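Local atomic coordinates of leucine rich repeat and phosphatase domain containing protein (Entamoeba histolytica, PDB entry 3EMU), a protein that probably hydrolyses phosphate esters on proteins or other substrates through a catalytic domain of the dual-specificity phosphatase family. Residues I61-I73 with E134-K147. Residues are numbered along the deposited sequence; the frame is centred on the assembly and turned at random.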
ATOM      1  N   ILE A  61     -10.288   6.748  -3.033  1.00 73.02           N
ATOM      2  CA  ILE A  61     -10.829   6.507  -1.734  1.00 71.58           C
ATOM      3  C   ILE A  61     -10.953   7.838  -0.993  1.00 73.11           C
ATOM      4  O   ILE A  61      -9.947   8.473  -0.667  1.00 71.78           O
ATOM      5  CB  ILE A  61      -9.990   5.475  -0.975  1.00 70.53           C
ATOM      6  CG1 ILE A  61      -9.852   4.209  -1.835  1.00 65.92           C
ATOM      7  CG2 ILE A  61     -10.628   5.192   0.359  1.00 67.26           C
ATOM      8  CD1 ILE A  61      -8.719   3.346  -1.465  1.00 61.01           C
ATOM      9  N   VAL A  62     -12.200   8.259  -0.764  1.00 74.61           N
ATOM     10  CA  VAL A  62     -12.456   9.509  -0.060  1.00 76.23           C
ATOM     11  C   VAL A  62     -12.946   9.404   1.369  1.00 76.60           C
ATOM     12  O   VAL A  62     -12.921  10.420   2.064  1.00 78.45           O
ATOM     13  CB  VAL A  62     -13.383  10.515  -0.842  1.00 76.80           C
ATOM     14  CG1 VAL A  62     -12.600  11.182  -2.009  1.00 77.58           C
ATOM     15  CG2 VAL A  62     -14.721   9.855  -1.324  1.00 77.11           C
ATOM     16  N   SER A  63     -13.408   8.239   1.821  1.00 76.12           N
ATOM     17  CA  SER A  63     -13.805   8.114   3.238  1.00 75.23           C
ATOM     18  C   SER A  63     -13.553   6.736   3.831  1.00 73.90           C
ATOM     19  O   SER A  63     -13.312   5.783   3.092  1.00 74.60           O
ATOM     20  CB  SER A  63     -15.263   8.554   3.467  1.00 76.08           C
ATOM     21  OG  SER A  63     -16.232   7.635   2.945  1.00 76.33           O
ATOM     22  N   GLU A  64     -13.599   6.641   5.159  1.00 71.93           N
ATOM     23  CA  GLU A  64     -13.356   5.386   5.866  1.00 69.96           C
ATOM     24  C   GLU A  64     -14.639   4.534   5.992  1.00 68.18           C
ATOM     25  O   GLU A  64     -14.569   3.383   6.353  1.00 66.76           O
ATOM     26  CB  GLU A  64     -12.701   5.638   7.243  1.00 70.07           C
ATOM     27  CG  GLU A  64     -13.677   5.620   8.403  1.00 72.80           C
ATOM     28  CD  GLU A  64     -13.080   6.021   9.762  1.00 75.48           C
ATOM     29  OE1 GLU A  64     -12.616   7.194   9.920  1.00 77.70           O
ATOM     30  OE2 GLU A  64     -13.102   5.166  10.669  1.00 70.46           O
ATOM     31  N   GLU A  65     -15.791   5.107   5.661  1.00 66.98           N
ATOM     32  CA  GLU A  65     -17.072   4.416   5.723  1.00 66.88           C
ATOM     33  C   GLU A  65     -17.329   3.612   4.439  1.00 65.49           C
ATOM     34  O   GLU A  65     -16.716   3.876   3.382  1.00 64.64           O
ATOM     35  CB  GLU A  65     -18.264   5.390   5.928  1.00 66.96           C
ATOM     36  CG  GLU A  65     -18.156   6.323   7.088  1.00 72.76           C
ATOM     37  CD  GLU A  65     -17.519   7.682   6.683  1.00 77.86           C
ATOM     38  OE1 GLU A  65     -18.163   8.455   5.909  1.00 81.70           O
ATOM     39  OE2 GLU A  65     -16.399   7.983   7.165  1.00 79.15           O
ATOM     40  N   GLY A  66     -18.263   2.659   4.534  1.00 63.51           N
ATOM     41  CA  GLY A  66     -18.590   1.825   3.382  1.00 62.69           C
ATOM     42  C   GLY A  66     -17.437   0.952   2.927  1.00 61.11           C
ATOM     43  O   GLY A  66     -16.713   0.405   3.747  1.00 60.58           O
ATOM     44  N   HIS A  67     -17.250   0.850   1.611  1.00 61.33           N
ATOM     45  CA  HIS A  67     -16.380  -0.176   1.023  1.00 61.03           C
ATOM     46  C   HIS A  67     -15.546   0.285  -0.149  1.00 61.33           C
ATOM     47  O   HIS A  67     -15.264  -0.511  -1.043  1.00 61.99           O
ATOM     48  CB  HIS A  67     -17.178  -1.422   0.589  1.00 60.22           C
ATOM     49  CG  HIS A  67     -18.484  -1.105  -0.067  1.00 60.08           C
ATOM     50  ND1 HIS A  67     -18.592  -0.823  -1.415  1.00 60.19           N
ATOM     51  CD2 HIS A  67     -19.732  -1.000   0.444  1.00 59.77           C
ATOM     52  CE1 HIS A  67     -19.851  -0.540  -1.699  1.00 61.78           C
ATOM     53  NE2 HIS A  67     -20.565  -0.641  -0.592  1.00 61.16           N
ATOM     54  N   GLN A  68     -15.119   1.541  -0.143  1.00 61.54           N
ATOM     55  CA  GLN A  68     -14.322   2.045  -1.262  1.00 61.49           C
ATOM     56  C   GLN A  68     -12.942   1.478  -1.217  1.00 60.11           C
ATOM     57  O   GLN A  68     -12.336   1.245  -2.241  1.00 60.16           O
ATOM     58  CB  GLN A  68     -14.224   3.570  -1.252  1.00 61.64           C
ATOM     59  CG  GLN A  68     -15.545   4.288  -1.292  1.00 66.84           C
ATOM     60  CD  GLN A  68     -15.405   5.820  -1.022  1.00 72.84           C
ATOM     61  OE1 GLN A  68     -14.513   6.271  -0.307  1.00 75.23           O
ATOM     62  NE2 GLN A  68     -16.316   6.592  -1.579  1.00 74.79           N
ATOM     63  N   LEU A  69     -12.417   1.289  -0.023  1.00 59.27           N
ATOM     64  CA  LEU A  69     -11.109   0.700   0.050  1.00 59.20           C
ATOM     65  C   LEU A  69     -11.134  -0.799  -0.391  1.00 58.71           C
ATOM     66  O   LEU A  69     -10.382  -1.207  -1.278  1.00 58.51           O
ATOM     67  CB  LEU A  69     -10.471   0.929   1.425  1.00 58.13           C
ATOM     68  CG  LEU A  69      -9.033   0.376   1.437  1.00 61.59           C
ATOM     69  CD1 LEU A  69      -7.985   1.424   1.857  1.00 59.93           C
ATOM     70  CD2 LEU A  69      -8.953  -0.926   2.288  1.00 60.31           C
ATOM     71  N   TYR A  70     -12.011  -1.578   0.229  1.00 58.62           N
ATOM     72  CA  TYR A  70     -12.268  -2.946  -0.151  1.00 59.74           C
ATOM     73  C   TYR A  70     -12.379  -3.073  -1.696  1.00 60.70           C
ATOM     74  O   TYR A  70     -11.655  -3.880  -2.310  1.00 60.36           O
ATOM     75  CB  TYR A  70     -13.595  -3.363   0.481  1.00 60.08           C
ATOM     76  CG  TYR A  70     -14.034  -4.743   0.124  1.00 60.54           C
ATOM     77  CD1 TYR A  70     -13.473  -5.848   0.784  1.00 61.01           C
ATOM     78  CD2 TYR A  70     -14.989  -4.969  -0.882  1.00 60.88           C
ATOM     79  CE1 TYR A  70     -13.854  -7.153   0.467  1.00 63.41           C
ATOM     80  CE2 TYR A  70     -15.407  -6.273  -1.205  1.00 61.89           C
ATOM     81  CZ  TYR A  70     -14.834  -7.379  -0.515  1.00 64.64           C
ATOM     82  OH  TYR A  70     -15.173  -8.699  -0.782  1.00 63.93           O
ATOM     83  N   ASP A  71     -13.248  -2.252  -2.301  1.00 59.77           N
ATOM     84  CA  ASP A  71     -13.546  -2.332  -3.717  1.00 60.18           C
ATOM     85  C   ASP A  71     -12.305  -2.087  -4.562  1.00 60.38           C
ATOM     86  O   ASP A  71     -12.147  -2.635  -5.677  1.00 60.52           O
ATOM     87  CB  ASP A  71     -14.686  -1.357  -4.085  1.00 59.86           C
ATOM     88  CG  ASP A  71     -16.061  -1.857  -3.617  1.00 62.18           C
ATOM     89  OD1 ASP A  71     -16.214  -3.104  -3.376  1.00 61.60           O
ATOM     90  OD2 ASP A  71     -16.995  -1.013  -3.489  1.00 62.81           O
ATOM     91  N   SER A  72     -11.381  -1.304  -4.025  1.00 60.11           N
ATOM     92  CA  SER A  72     -10.218  -0.922  -4.825  1.00 60.09           C
ATOM     93  C   SER A  72      -9.097  -1.975  -4.677  1.00 59.02           C
ATOM     94  O   SER A  72      -8.049  -1.903  -5.317  1.00 59.57           O
ATOM     95  CB  SER A  72      -9.726   0.496  -4.393  1.00 60.03           C
ATOM     96  OG  SER A  72      -8.955   0.378  -3.186  1.00 63.65           O
ATOM     97  N   ILE A  73      -9.302  -2.971  -3.832  1.00 58.99           N
ATOM     98  CA  ILE A  73      -8.194  -3.886  -3.547  1.00 59.00           C
ATOM     99  C   ILE A  73      -7.625  -4.651  -4.755  1.00 58.92           C
ATOM    100  O   ILE A  73      -6.372  -4.735  -4.939  1.00 58.87           O
ATOM    101  CB  ILE A  73      -8.531  -4.802  -2.350  1.00 59.42           C
ATOM    102  CG1 ILE A  73      -8.518  -3.946  -1.070  1.00 58.34           C
ATOM    103  CG2 ILE A  73      -7.514  -5.964  -2.256  1.00 59.27           C
ATOM    104  CD1 ILE A  73      -8.903  -4.681   0.246  1.00 57.34           C
ATOM    105  N   GLU A 134      -7.409   4.454  10.354  1.00 61.15           N
ATOM    106  CA  GLU A 134      -8.773   4.595  10.884  1.00 62.28           C
ATOM    107  C   GLU A 134      -9.554   3.267  10.973  1.00 62.31           C
ATOM    108  O   GLU A 134      -9.460   2.409  10.098  1.00 61.71           O
ATOM    109  CB  GLU A 134      -9.567   5.620  10.060  1.00 62.33           C
ATOM    110  CG  GLU A 134      -8.932   7.009  10.011  1.00 66.56           C
ATOM    111  CD  GLU A 134      -9.738   8.010   9.161  1.00 72.19           C
ATOM    112  OE1 GLU A 134     -10.368   7.647   8.129  1.00 70.62           O
ATOM    113  OE2 GLU A 134      -9.724   9.205   9.548  1.00 77.26           O
ATOM    114  N   SER A 135     -10.355   3.112  12.022  1.00 63.12           N
ATOM    115  CA  SER A 135     -11.068   1.845  12.240  1.00 63.66           C
ATOM    116  C   SER A 135     -12.031   1.385  11.105  1.00 63.71           C
ATOM    117  O   SER A 135     -12.169   0.174  10.893  1.00 64.56           O
ATOM    118  CB  SER A 135     -11.806   1.841  13.582  1.00 63.97           C
ATOM    119  OG  SER A 135     -12.827   2.815  13.530  1.00 64.87           O
ATOM    120  N   GLY A 136     -12.685   2.302  10.386  1.00 62.22           N
ATOM    121  CA  GLY A 136     -13.429   1.898   9.198  1.00 60.47           C
ATOM    122  C   GLY A 136     -12.573   1.203   8.124  1.00 60.67           C
ATOM    123  O   GLY A 136     -13.032   0.275   7.427  1.00 59.85           O
ATOM    124  N   PHE A 137     -11.320   1.627   7.979  1.00 59.56           N
ATOM    125  CA  PHE A 137     -10.431   0.938   7.089  1.00 59.40           C
ATOM    126  C   PHE A 137     -10.007  -0.444   7.586  1.00 59.93           C
ATOM    127  O   PHE A 137      -9.917  -1.366   6.770  1.00 59.84           O
ATOM    128  CB  PHE A 137      -9.235   1.806   6.739  1.00 59.60           C
ATOM    129  CG  PHE A 137      -9.585   2.944   5.807  1.00 60.02           C
ATOM    130  CD1 PHE A 137     -10.439   2.729   4.711  1.00 55.80           C
ATOM    131  CD2 PHE A 137      -9.073   4.236   6.027  1.00 60.58           C
ATOM    132  CE1 PHE A 137     -10.766   3.756   3.846  1.00 54.87           C
ATOM    133  CE2 PHE A 137      -9.407   5.298   5.157  1.00 58.79           C
ATOM    134  CZ  PHE A 137     -10.232   5.053   4.061  1.00 57.35           C
ATOM    135  N   ILE A 138      -9.748  -0.575   8.903  1.00 60.53           N
ATOM    136  CA  ILE A 138      -9.392  -1.849   9.533  1.00 61.02           C
ATOM    137  C   ILE A 138     -10.533  -2.868   9.269  1.00 61.75           C
ATOM    138  O   ILE A 138     -10.297  -4.028   8.870  1.00 61.61           O
ATOM    139  CB  ILE A 138      -9.199  -1.713  11.067  1.00 61.25           C
ATOM    140  CG1 ILE A 138      -7.951  -0.878  11.437  1.00 61.14           C
ATOM    141  CG2 ILE A 138      -9.102  -3.095  11.727  1.00 58.84           C
ATOM    142  CD1 ILE A 138      -6.690  -1.295  10.799  1.00 59.71           C
ATOM    143  N   LEU A 139     -11.761  -2.392   9.463  1.00 60.79           N
ATOM    144  CA  LEU A 139     -12.946  -3.166   9.222  1.00 62.35           C
ATOM    145  C   LEU A 139     -13.028  -3.673   7.767  1.00 62.31           C
ATOM    146  O   LEU A 139     -13.310  -4.857   7.532  1.00 62.99           O
ATOM    147  CB  LEU A 139     -14.130  -2.279   9.521  1.00 63.19           C
ATOM    148  CG  LEU A 139     -15.415  -2.852  10.057  1.00 67.20           C
ATOM    149  CD1 LEU A 139     -15.139  -3.790  11.230  1.00 69.26           C
ATOM    150  CD2 LEU A 139     -16.303  -1.650  10.475  1.00 69.62           C
ATOM    151  N   GLN A 140     -12.793  -2.785   6.799  1.00 61.13           N
ATOM    152  CA  GLN A 140     -12.716  -3.191   5.385  1.00 61.26           C
ATOM    153  C   GLN A 140     -11.598  -4.199   5.095  1.00 60.33           C
ATOM    154  O   GLN A 140     -11.706  -5.024   4.182  1.00 58.87           O
ATOM    155  CB  GLN A 140     -12.551  -1.969   4.472  1.00 60.29           C
ATOM    156  CG  GLN A 140     -13.774  -1.060   4.464  1.00 62.89           C
ATOM    157  CD  GLN A 140     -13.631   0.161   3.525  1.00 62.92           C
ATOM    158  OE1 GLN A 140     -13.495  -0.003   2.298  1.00 60.78           O
ATOM    159  NE2 GLN A 140     -13.703   1.379   4.096  1.00 60.00           N
ATOM    160  N   LEU A 141     -10.505  -4.110   5.849  1.00 59.85           N
ATOM    161  CA  LEU A 141      -9.420  -5.076   5.680  1.00 60.08           C
ATOM    162  C   LEU A 141      -9.870  -6.451   6.186  1.00 60.54           C
ATOM    163  O   LEU A 141      -9.528  -7.470   5.612  1.00 59.00           O
ATOM    164  CB  LEU A 141      -8.148  -4.613   6.388  1.00 59.55           C
ATOM    165  CG  LEU A 141      -7.370  -3.485   5.654  1.00 60.76           C
ATOM    166  CD1 LEU A 141      -6.192  -3.016   6.513  1.00 55.80           C
ATOM    167  CD2 LEU A 141      -6.896  -3.906   4.225  1.00 54.00           C
ATOM    168  N   LYS A 142     -10.663  -6.441   7.258  1.00 61.40           N
ATOM    169  CA  LYS A 142     -11.217  -7.673   7.789  1.00 62.36           C
ATOM    170  C   LYS A 142     -12.221  -8.297   6.819  1.00 61.85           C
ATOM    171  O   LYS A 142     -12.339  -9.498   6.762  1.00 61.57           O
ATOM    172  CB  LYS A 142     -11.820  -7.449   9.190  1.00 61.78           C
ATOM    173  CG  LYS A 142     -10.741  -7.417  10.233  1.00 62.72           C
ATOM    174  CD  LYS A 142     -11.274  -6.973  11.586  1.00 66.39           C
ATOM    175  CE  LYS A 142     -10.125  -6.788  12.612  1.00 65.39           C
ATOM    176  NZ  LYS A 142     -10.625  -6.126  13.875  1.00 67.46           N
ATOM    177  N   LEU A 143     -12.948  -7.459   6.086  1.00 62.11           N
ATOM    178  CA  LEU A 143     -13.847  -7.929   5.057  1.00 62.40           C
ATOM    179  C   LEU A 143     -13.059  -8.595   3.965  1.00 61.85           C
ATOM    180  O   LEU A 143     -13.456  -9.626   3.452  1.00 62.51           O
ATOM    181  CB  LEU A 143     -14.594  -6.775   4.431  1.00 62.70           C
ATOM    182  CG  LEU A 143     -16.114  -6.872   4.464  1.00 68.18           C
ATOM    183  CD1 LEU A 143     -16.574  -6.325   5.816  1.00 72.57           C
ATOM    184  CD2 LEU A 143     -16.774  -6.046   3.356  1.00 71.57           C
ATOM    185  N   PHE A 144     -11.944  -7.992   3.596  1.00 60.67           N
ATOM    186  CA  PHE A 144     -11.081  -8.623   2.622  1.00 60.42           C
ATOM    187  C   PHE A 144     -10.543  -9.984   3.120  1.00 60.85           C
ATOM    188  O   PHE A 144     -10.456 -10.922   2.345  1.00 60.49           O
ATOM    189  CB  PHE A 144      -9.923  -7.687   2.262  1.00 58.95           C
ATOM    190  CG  PHE A 144      -8.971  -8.244   1.226  1.00 55.84           C
ATOM    191  CD1 PHE A 144      -9.437  -8.708   0.007  1.00 53.55           C
ATOM    192  CD2 PHE A 144      -7.605  -8.266   1.472  1.00 53.39           C
ATOM    193  CE1 PHE A 144      -8.549  -9.209  -0.955  1.00 53.16           C
ATOM    194  CE2 PHE A 144      -6.689  -8.759   0.532  1.00 53.48           C
ATOM    195  CZ  PHE A 144      -7.160  -9.232  -0.690  1.00 53.26           C
ATOM    196  N   GLU A 145     -10.148 -10.057   4.392  1.00 61.41           N
ATOM    197  CA  GLU A 145      -9.665 -11.280   5.009  1.00 62.63           C
ATOM    198  C   GLU A 145     -10.709 -12.415   4.758  1.00 63.68           C
ATOM    199  O   GLU A 145     -10.357 -13.484   4.234  1.00 63.21           O
ATOM    200  CB  GLU A 145      -9.481 -11.046   6.501  1.00 62.30           C
ATOM    201  CG  GLU A 145      -8.803 -12.182   7.273  1.00 63.94           C
ATOM    202  CD  GLU A 145      -8.604 -11.845   8.745  1.00 63.94           C
ATOM    203  OE1 GLU A 145      -9.533 -11.322   9.411  1.00 67.56           O
ATOM    204  OE2 GLU A 145      -7.505 -12.079   9.245  1.00 65.01           O
ATOM    205  N   LYS A 146     -11.976 -12.135   5.077  1.00 63.62           N
ATOM    206  CA  LYS A 146     -13.050 -13.092   4.876  1.00 65.22           C
ATOM    207  C   LYS A 146     -13.202 -13.476   3.415  1.00 64.95           C
ATOM    208  O   LYS A 146     -13.439 -14.650   3.105  1.00 64.53           O
ATOM    209  CB  LYS A 146     -14.374 -12.534   5.337  1.00 65.62           C
ATOM    210  CG  LYS A 146     -14.671 -12.726   6.775  1.00 71.56           C
ATOM    211  CD  LYS A 146     -15.432 -14.028   6.998  1.00 79.31           C
ATOM    212  CE  LYS A 146     -15.146 -14.555   8.428  1.00 82.90           C
ATOM    213  NZ  LYS A 146     -15.284 -16.039   8.458  1.00 81.89           N
ATOM    214  N   LYS A 147     -13.109 -12.486   2.524  1.00 64.92           N
ATOM    215  CA  LYS A 147     -13.283 -12.735   1.076  1.00 64.15           C
ATOM    216  C   LYS A 147     -12.222 -13.701   0.561  1.00 64.22           C
ATOM    217  O   LYS A 147     -12.504 -14.596  -0.222  1.00 63.50           O
ATOM    218  CB  LYS A 147     -13.250 -11.440   0.278  1.00 63.39           C
ATOM    219  CG  LYS A 147     -13.231 -11.657  -1.232  1.00 62.01           C
ATOM    220  CD  LYS A 147     -14.660 -11.926  -1.679  1.00 60.67           C
ATOM    221  CE  LYS A 147     -14.783 -12.249  -3.173  1.00 64.47           C
ATOM    222  NZ  LYS A 147     -16.270 -12.427  -3.544  1.00 67.09           N
TER
HETATM  223  O   HOH W   1     -14.601   3.387   2.165  1.00 61.85           O
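Q140 OE1 takes the amide hydrogens of two successive residues in the first turn of helix 68-73: a well-aligned bond from Y70 N at 3.0 Å (N-H...O 166°) and a weak, bent one from L69 N. The case illustrates how one buried side-chain amide can serve a helix start and the loop before it together. With its chain extended beyond CG, Q140 reaches from helix 135-147 into the turn made by 64-67, where NE2 gives a weak bond to E64 O and a sounder one, 2.9 Å long, to a water. That water also donates to S63 O and accepts from Q68 N, tying the loop to the glutamine at a second remove. Q68, at the start of the helix, turns OE1 back to accept V62 N and S63 N.

At the other helix start, E64 OE2 accepts G136 N at 2.9 Å, on the anti side and tilted 28° from the carboxylate plane. Its second oxygen, OE1, lies only 2.9 Å from E134 OE1, a closeness that may raise the pKa of one of the two acids. G136 CA makes a CA-H...O contact with E64 O, the lack of a side chain letting the backbones come this near. E64 CA stands over one face of the F137 ring, 3.8 Å from the centroid; L69 CB and I61 CG2 approach that ring obliquely.

Farther along, Y70, its CG anti to the backbone N (chi1 177°), enters as a knob among Q140, L143, F144 and K147, with L143 CD2 over one ring face. I73 CG2 lies over one face of the F144 ring, 3.8 Å from its centroid and shifted toward the rim, and I73 and L141 both continue to A107 of helix 100-112. Polar bonds thus fix the loop and both helix starts, while apolar contacts carry the join onward along the helices of this phosphatase domain.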